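Local structure of cysteine hydrolase (Vibrio cholerae, 6V98) at residues L49-Y60 with F122-R131. The protein is a type VI secretion system effector, probably a cysteine hydrolase of the papain-like peptidase CA clan, delivered into rival cells. Numbering follows the deposited sequence.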
loop_
_atom_site.group_PDB
_atom_site.type_symbol
_atom_site.label_atom_id
_atom_site.label_comp_id
_atom_site.label_asym_id
_atom_site.label_seq_id
_atom_site.Cartn_x
_atom_site.Cartn_y
_atom_site.Cartn_z
ATOM N N LEU A 49 0.784 -5.884 -3.453
ATOM C CA LEU A 49 1.300 -7.191 -3.065
ATOM C C LEU A 49 1.496 -8.032 -4.317
ATOM O O LEU A 49 0.558 -8.201 -5.098
ATOM C CB LEU A 49 0.332 -7.891 -2.102
ATOM C CG LEU A 49 0.637 -9.365 -1.832
ATOM C CD1 LEU A 49 1.866 -9.486 -0.962
ATOM C CD2 LEU A 49 -0.548 -10.045 -1.166
ATOM N N ILE A 50 2.702 -8.563 -4.513
ATOM C CA ILE A 50 3.019 -9.313 -5.727
ATOM C C ILE A 50 3.589 -10.681 -5.374
ATOM O O ILE A 50 4.523 -10.784 -4.571
ATOM C CB ILE A 50 4.010 -8.559 -6.625
ATOM C CG1 ILE A 50 3.422 -7.210 -7.022
ATOM C CG2 ILE A 50 4.319 -9.406 -7.868
ATOM C CD1 ILE A 50 4.439 -6.267 -7.623
ATOM N N ASN A 51 3.025 -11.725 -5.988
ATOM C CA ASN A 51 3.593 -13.069 -5.941
ATOM C C ASN A 51 4.876 -13.119 -6.766
ATOM O O ASN A 51 4.844 -12.909 -7.984
ATOM C CB ASN A 51 2.588 -14.085 -6.481
ATOM C CG ASN A 51 3.031 -15.521 -6.246
ATOM O OD1 ASN A 51 4.106 -15.925 -6.679
ATOM N ND2 ASN A 51 2.213 -16.287 -5.531
ATOM N N GLY A 52 6.001 -13.413 -6.106
ATOM C CA GLY A 52 7.286 -13.414 -6.788
ATOM C C GLY A 52 7.474 -14.534 -7.791
ATOM O O GLY A 52 8.364 -14.442 -8.646
ATOM N N GLU A 53 6.668 -15.593 -7.703
ATOM C CA GLU A 53 6.715 -16.695 -8.663
ATOM C C GLU A 53 5.873 -16.424 -9.900
ATOM O O GLU A 53 6.308 -16.712 -11.019
ATOM C CB GLU A 53 6.218 -17.988 -8.018
ATOM C CG GLU A 53 6.977 -18.411 -6.782
ATOM C CD GLU A 53 8.007 -19.471 -7.078
ATOM O OE1 GLU A 53 8.379 -19.617 -8.263
ATOM O OE2 GLU A 53 8.439 -20.155 -6.124
ATOM N N THR A 54 4.664 -15.886 -9.718
ATOM C CA THR A 54 3.675 -15.806 -10.785
ATOM C C THR A 54 3.389 -14.395 -11.269
ATOM O O THR A 54 2.826 -14.238 -12.359
ATOM C CB THR A 54 2.348 -16.420 -10.322
ATOM O OG1 THR A 54 1.867 -15.684 -9.193
ATOM C CG2 THR A 54 2.542 -17.870 -9.924
ATOM N N GLY A 55 3.750 -13.375 -10.495
ATOM C CA GLY A 55 3.412 -12.016 -10.844
ATOM C C GLY A 55 1.986 -11.619 -10.534
ATOM O O GLY A 55 1.591 -10.490 -10.862
ATOM N N VAL A 56 1.196 -12.512 -9.933
ATOM C CA VAL A 56 -0.151 -12.152 -9.505
ATOM C C VAL A 56 -0.068 -11.003 -8.509
ATOM O O VAL A 56 0.700 -11.059 -7.539
ATOM C CB VAL A 56 -0.864 -13.372 -8.896
ATOM C CG1 VAL A 56 -2.191 -12.961 -8.284
ATOM C CG2 VAL A 56 -1.076 -14.462 -9.952
ATOM N N THR A 57 -0.878 -9.963 -8.739
ATOM C CA THR A 57 -0.790 -8.681 -8.047
ATOM C C THR A 57 -2.117 -8.342 -7.372
ATOM O O THR A 57 -3.186 -8.529 -7.957
ATOM C CB THR A 57 -0.407 -7.567 -9.048
ATOM O OG1 THR A 57 0.825 -7.914 -9.690
ATOM C CG2 THR A 57 -0.217 -6.228 -8.359
ATOM N N ARG A 58 -2.042 -7.838 -6.141
ATOM C CA ARG A 58 -3.189 -7.333 -5.395
ATOM C C ARG A 58 -2.900 -5.922 -4.905
ATOM O O ARG A 58 -1.752 -5.550 -4.670
ATOM C CB ARG A 58 -3.516 -8.211 -4.168
ATOM C CG ARG A 58 -3.630 -9.684 -4.475
ATOM C CD ARG A 58 -4.888 -9.942 -5.263
ATOM N NE ARG A 58 -5.135 -11.368 -5.425
ATOM C CZ ARG A 58 -5.247 -11.980 -6.600
ATOM N NH1 ARG A 58 -5.128 -11.292 -7.735
ATOM N NH2 ARG A 58 -5.477 -13.287 -6.640
ATOM N N TYR A 59 -3.963 -5.149 -4.697
ATOM C CA TYR A 59 -3.839 -3.828 -4.097
ATOM C C TYR A 59 -4.915 -3.668 -3.034
ATOM O O TYR A 59 -6.090 -3.955 -3.290
ATOM C CB TYR A 59 -3.942 -2.710 -5.150
ATOM C CG TYR A 59 -3.900 -1.330 -4.535
ATOM C CD1 TYR A 59 -5.078 -0.672 -4.183
ATOM C CD2 TYR A 59 -2.690 -0.698 -4.272
ATOM C CE1 TYR A 59 -5.049 0.583 -3.587
ATOM C CE2 TYR A 59 -2.650 0.550 -3.665
ATOM C CZ TYR A 59 -3.827 1.181 -3.330
ATOM O OH TYR A 59 -3.804 2.426 -2.752
ATOM N N TYR A 60 -4.504 -3.240 -1.837
ATOM C CA TYR A 60 -5.402 -2.995 -0.720
ATOM C C TYR A 60 -5.099 -1.640 -0.106
ATOM O O TYR A 60 -3.962 -1.157 -0.154
ATOM C CB TYR A 60 -5.253 -4.071 0.370
ATOM C CG TYR A 60 -5.945 -5.377 0.072
ATOM C CD1 TYR A 60 -5.378 -6.328 -0.782
ATOM C CD2 TYR A 60 -7.166 -5.668 0.661
ATOM C CE1 TYR A 60 -6.032 -7.541 -1.036
ATOM C CE2 TYR A 60 -7.823 -6.863 0.424
ATOM C CZ TYR A 60 -7.265 -7.795 -0.418
ATOM O OH TYR A 60 -7.961 -8.968 -0.627
ATOM N N PHE A 122 6.086 -14.269 1.703
ATOM C CA PHE A 122 4.932 -13.930 2.523
ATOM C C PHE A 122 3.627 -13.762 1.755
ATOM O O PHE A 122 2.650 -13.285 2.336
ATOM C CB PHE A 122 5.208 -12.643 3.312
ATOM C CG PHE A 122 5.751 -11.530 2.477
ATOM C CD1 PHE A 122 5.006 -10.994 1.431
ATOM C CD2 PHE A 122 7.003 -11.013 2.729
ATOM C CE1 PHE A 122 5.512 -9.978 0.641
ATOM C CE2 PHE A 122 7.514 -9.987 1.940
ATOM C CZ PHE A 122 6.763 -9.465 0.905
ATOM N N PHE A 123 3.583 -14.127 0.467
ATOM C CA PHE A 123 2.407 -13.786 -0.330
ATOM C C PHE A 123 1.123 -14.334 0.287
ATOM O O PHE A 123 0.147 -13.593 0.458
ATOM C CB PHE A 123 2.545 -14.278 -1.770
ATOM C CG PHE A 123 1.341 -13.955 -2.612
ATOM C CD1 PHE A 123 1.247 -12.739 -3.279
ATOM C CD2 PHE A 123 0.283 -14.842 -2.703
ATOM C CE1 PHE A 123 0.128 -12.430 -4.041
ATOM C CE2 PHE A 123 -0.835 -14.535 -3.460
ATOM C CZ PHE A 123 -0.909 -13.329 -4.126
ATOM N N SER A 124 1.077 -15.635 0.585
ATOM C CA SER A 124 -0.181 -16.196 1.078
ATOM C C SER A 124 -0.536 -15.632 2.449
ATOM O O SER A 124 -1.715 -15.390 2.741
ATOM C CB SER A 124 -0.116 -17.725 1.122
ATOM O OG SER A 124 0.755 -18.180 2.137
ATOM N N GLU A 125 0.467 -15.390 3.294
ATOM C CA GLU A 125 0.191 -14.812 4.606
ATOM C C GLU A 125 -0.312 -13.378 4.493
ATOM O O GLU A 125 -1.211 -12.966 5.237
ATOM C CB GLU A 125 1.440 -14.860 5.471
ATOM C CG GLU A 125 1.875 -16.271 5.862
ATOM C CD GLU A 125 2.777 -16.937 4.842
ATOM O OE1 GLU A 125 3.223 -18.073 5.119
ATOM O OE2 GLU A 125 3.038 -16.337 3.773
ATOM N N ALA A 126 0.283 -12.592 3.593
ATOM C CA ALA A 126 -0.173 -11.215 3.409
ATOM C C ALA A 126 -1.579 -11.179 2.833
ATOM O O ALA A 126 -2.424 -10.385 3.274
ATOM C CB ALA A 126 0.792 -10.460 2.493
ATOM N N ASP A 127 -1.840 -12.017 1.828
ATOM C CA ASP A 127 -3.174 -12.079 1.240
ATOM C C ASP A 127 -4.207 -12.481 2.281
ATOM O O ASP A 127 -5.293 -11.891 2.357
ATOM C CB ASP A 127 -3.176 -13.059 0.067
ATOM C CG ASP A 127 -4.420 -12.944 -0.778
ATOM O OD1 ASP A 127 -4.595 -11.886 -1.413
ATOM O OD2 ASP A 127 -5.214 -13.909 -0.804
ATOM N N SER A 128 -3.872 -13.467 3.109
ATOM C CA SER A 128 -4.780 -13.885 4.175
ATOM C C SER A 128 -5.014 -12.771 5.197
ATOM O O SER A 128 -6.143 -12.575 5.669
ATOM C CB SER A 128 -4.220 -15.134 4.860
ATOM O OG SER A 128 -5.099 -15.559 5.892
ATOM N N TRP A 129 -3.957 -12.041 5.563
ATOM C CA TRP A 129 -4.096 -10.961 6.543
ATOM C C TRP A 129 -4.985 -9.843 6.005
ATOM O O TRP A 129 -5.880 -9.353 6.710
ATOM C CB TRP A 129 -2.705 -10.439 6.917
ATOM C CG TRP A 129 -2.593 -9.461 8.071
ATOM C CD1 TRP A 129 -2.235 -9.753 9.354
ATOM C CD2 TRP A 129 -2.767 -8.041 8.016
ATOM N NE1 TRP A 129 -2.187 -8.606 10.105
ATOM C CE2 TRP A 129 -2.517 -7.540 9.310
ATOM C CE3 TRP A 129 -3.128 -7.148 7.002
ATOM C CZ2 TRP A 129 -2.609 -6.185 9.618
ATOM C CZ3 TRP A 129 -3.212 -5.796 7.303
ATOM C CH2 TRP A 129 -2.953 -5.326 8.599
ATOM N N LEU A 130 -4.766 -9.445 4.749
ATOM C CA LEU A 130 -5.565 -8.390 4.132
ATOM C C LEU A 130 -7.026 -8.805 3.985
ATOM O O LEU A 130 -7.934 -8.020 4.293
ATOM C CB LEU A 130 -4.953 -8.026 2.777
ATOM C CG LEU A 130 -3.602 -7.332 2.965
ATOM C CD1 LEU A 130 -2.754 -7.452 1.682
ATOM C CD2 LEU A 130 -3.794 -5.875 3.366
ATOM N N ARG A 131 -7.282 -10.034 3.528
ATOM C CA ARG A 131 -8.662 -10.507 3.458
ATOM C C ARG A 131 -9.280 -10.582 4.852
ATOM O O ARG A 131 -10.470 -10.298 5.029
ATOM C CB ARG A 131 -8.727 -11.871 2.777
ATOM C CG ARG A 131 -8.410 -11.859 1.280
ATOM C CD ARG A 131 -8.747 -13.198 0.630
ATOM N NE ARG A 131 -7.729 -14.224 0.871
ATOM C CZ ARG A 131 -7.786 -15.137 1.839
ATOM N NH1 ARG A 131 -8.817 -15.165 2.675
ATOM N NH2 ARG A 131 -6.809 -16.028 1.972
HETATM O O HOH W 1 -6.672 -10.670 -2.126
#
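The F123 ring lies against N51, whose CB sits over one face, 3.9 Å from the F123 centroid in a CH-pi contact, while ND2 covers the same face. L49 reaches the ring through CG, 3.7 Å from F123 CD1. The two methyls of L49 diverge: L49 CD1 packs on A126 CB at 3.7 Å and meets the edge of the F122 ring, and L49 CD2 runs toward the D127 backbone. At the far end L130 CB stands almost on the normal of the Y60 ring, 3.7 Å from its centroid. Helix 123-134 thus lies along one face of the antiparallel sheet, over the hairpin of strands 44-50 and 57-63, its axis crossing strand 57-60 at 34°. One water bridges the two segments, 2.6 Å from Y60 OH and donating to D127 OD1. The other carboxylate oxygen, D127 OD2, forms a salt bridge with R131 NE at 3.0 Å. A chi1 of -171° swings the N51 amide away from its own N; N51 OD1 accepts from E53 N at 2.8 Å, an Asx turn, and from T54 N, an Asx motif. F155 and L159 of helix 154-162 also pack on L130; D5 accepts from the backbone N of G52, F122 and F123.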